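Leucyl-tRNA synthetase (Giardia intestinalis, PDB 3PZ6) probably charges tRNA(Leu) with leucine at the expense of ATP, and is represented here by its CP1 editing domain, which carries the deacylase function. Local coordinates at residues Tyr81-Thr86 / Lys179-Val184. The protein carries 2 engineered substitutions. Numbering follows the deposited sequence.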
loop_
_atom_site.group_PDB
_atom_site.type_symbol
_atom_site.label_atom_id
_atom_site.label_comp_id
_atom_site.label_asym_id
_atom_site.label_seq_id
_atom_site.Cartn_x
_atom_site.Cartn_y
_atom_site.Cartn_z
ATOM N N TYR A 81 -5.884 4.637 -8.781
ATOM C CA TYR A 81 -5.417 4.360 -7.424
ATOM C C TYR A 81 -5.826 2.980 -6.932
ATOM O O TYR A 81 -6.998 2.606 -7.011
ATOM C CB TYR A 81 -5.980 5.388 -6.433
ATOM C CG TYR A 81 -5.694 6.836 -6.759
ATOM C CD1 TYR A 81 -4.573 7.480 -6.239
ATOM C CD2 TYR A 81 -6.561 7.570 -7.566
ATOM C CE1 TYR A 81 -4.313 8.812 -6.523
ATOM C CE2 TYR A 81 -6.312 8.901 -7.861
ATOM C CZ TYR A 81 -5.188 9.520 -7.338
ATOM O OH TYR A 81 -4.944 10.848 -7.632
ATOM N N LEU A 82 -4.860 2.229 -6.407
ATOM C CA LEU A 82 -5.176 1.079 -5.567
ATOM C C LEU A 82 -5.626 1.621 -4.217
ATOM O O LEU A 82 -4.968 2.495 -3.655
ATOM C CB LEU A 82 -3.960 0.169 -5.401
ATOM C CG LEU A 82 -3.762 -0.934 -6.442
ATOM C CD1 LEU A 82 -3.398 -0.371 -7.807
ATOM C CD2 LEU A 82 -2.696 -1.897 -5.967
ATOM N N LEU A 83 -6.756 1.134 -3.713
ATOM C CA LEU A 83 -7.244 1.582 -2.412
ATOM C C LEU A 83 -6.997 0.516 -1.356
ATOM O O LEU A 83 -7.450 -0.618 -1.490
ATOM C CB LEU A 83 -8.723 1.987 -2.463
ATOM C CG LEU A 83 -9.223 2.880 -1.320
ATOM C CD1 LEU A 83 -8.932 4.346 -1.622
ATOM C CD2 LEU A 83 -10.712 2.683 -1.050
ATOM N N ALA A 84 -6.251 0.892 -0.322
ATOM C CA ALA A 84 -5.850 -0.029 0.730
ATOM C C ALA A 84 -6.375 0.440 2.073
ATOM O O ALA A 84 -5.980 1.497 2.560
ATOM C CB ALA A 84 -4.337 -0.146 0.771
ATOM N N ALA A 85 -7.269 -0.347 2.666
ATOM C CA ALA A 85 -7.844 -0.008 3.966
ATOM C C ALA A 85 -6.777 -0.064 5.045
ATOM O O ALA A 85 -5.897 -0.926 5.007
ATOM C CB ALA A 85 -8.989 -0.948 4.316
ATOM N N THR A 86 -6.855 0.867 5.991
ATOM C CA THR A 86 -5.994 0.861 7.166
ATOM C C THR A 86 -6.712 1.485 8.357
ATOM O O THR A 86 -7.535 2.394 8.208
ATOM C CB THR A 86 -4.628 1.579 6.916
ATOM O OG1 THR A 86 -3.816 1.501 8.094
ATOM C CG2 THR A 86 -4.824 3.037 6.548
ATOM N N LYS A 179 -12.869 -8.953 3.610
ATOM C CA LYS A 179 -12.564 -7.870 4.542
ATOM C C LYS A 179 -11.865 -6.752 3.799
ATOM O O LYS A 179 -11.120 -7.007 2.853
ATOM C CB LYS A 179 -11.700 -8.351 5.716
ATOM C CG LYS A 179 -12.492 -8.610 7.009
ATOM C CD LYS A 179 -11.576 -8.864 8.216
ATOM C CE LYS A 179 -12.372 -8.923 9.528
ATOM N NZ LYS A 179 -11.495 -9.089 10.736
ATOM N N GLY A 180 -12.118 -5.516 4.223
ATOM C CA GLY A 180 -11.485 -4.343 3.632
ATOM C C GLY A 180 -11.626 -4.288 2.125
ATOM O O GLY A 180 -12.685 -4.598 1.583
ATOM N N THR A 181 -10.540 -3.918 1.453
ATOM C CA THR A 181 -10.531 -3.714 0.005
ATOM C C THR A 181 -9.806 -4.821 -0.758
ATOM O O THR A 181 -9.764 -4.799 -1.991
ATOM C CB THR A 181 -9.830 -2.408 -0.341
ATOM O OG1 THR A 181 -8.522 -2.421 0.242
ATOM C CG2 THR A 181 -10.606 -1.212 0.196
ATOM N N GLY A 182 -9.222 -5.771 -0.028
ATOM C CA GLY A 182 -8.404 -6.811 -0.641
ATOM C C GLY A 182 -6.984 -6.346 -0.916
ATOM O O GLY A 182 -6.139 -7.131 -1.350
ATOM N N ILE A 183 -6.732 -5.060 -0.671
ATOM C CA ILE A 183 -5.396 -4.479 -0.734
ATOM C C ILE A 183 -5.026 -3.979 0.658
ATOM O O ILE A 183 -5.818 -3.309 1.313
ATOM C CB ILE A 183 -5.310 -3.331 -1.753
ATOM C CG1 ILE A 183 -5.853 -3.788 -3.111
ATOM C CG2 ILE A 183 -3.860 -2.832 -1.892
ATOM C CD1 ILE A 183 -6.330 -2.663 -3.998
ATOM N N VAL A 184 -3.827 -4.331 1.113
ATOM C CA VAL A 184 -3.375 -3.994 2.459
ATOM C C VAL A 184 -2.064 -3.203 2.379
ATOM O O VAL A 184 -1.256 -3.418 1.468
ATOM C CB VAL A 184 -3.203 -5.272 3.325
ATOM C CG1 VAL A 184 -2.816 -4.922 4.738
ATOM C CG2 VAL A 184 -4.491 -6.080 3.353
#
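Thr181 OG1 is gripped by three backbone groups, the shortest bond being the one it donates to Leu83 O at 2.7 Å. It also accepts weak bonds from Ala85 N at 3.4 Å and from Ile183 N, two residues on, at 3.3 Å. The site lies within the mixed β-sheet of the CP1 editing domain. Strand 79-86 pairs with strand 10-18 through Leu82, Ala84 and Thr86, and with strand 115-120 through Tyr81; farther along this second edge, Leu83 O and Ala85 N both meet the Thr181 hydroxyl. With OG1 set between the backbone N and the carbonyl carbon of Thr181 (chi1 55°), the hydroxyl can serve both the strand and the turn. OG1 reaches Leu83 O at a C=O...OG1 angle of 133°, tilted somewhat out of the carbonyl plane, while the Thr181 and Leu83 side chains cross at about a right angle, CG2 meeting CD2.

Gly180 and Gly182, both with positive phi, flank Thr181 and shape the turn. Gly180 brings its CA to 4.3 Å from Ala85 CB, and Gly182 O receives a hydrogen bond from Tyr106 OH. Beyond Gly182, Ile183 O faces Ala84 CA in a CA-H...O contact of 3.3 Å.

Apolar packing extends the join. The two branches of Ile183 divide the work, and Val100 of strand 97-100 packs on the same side chain. CG1 is anti to the carbonyl carbon (chi1 -52°), and the extended chain beyond it brings CD1 to 3.9 Å from Leu82 CG, the two side chains crossing nearly at right angles. The other branch, CG2, rests 3.8 Å from Ala84 CB.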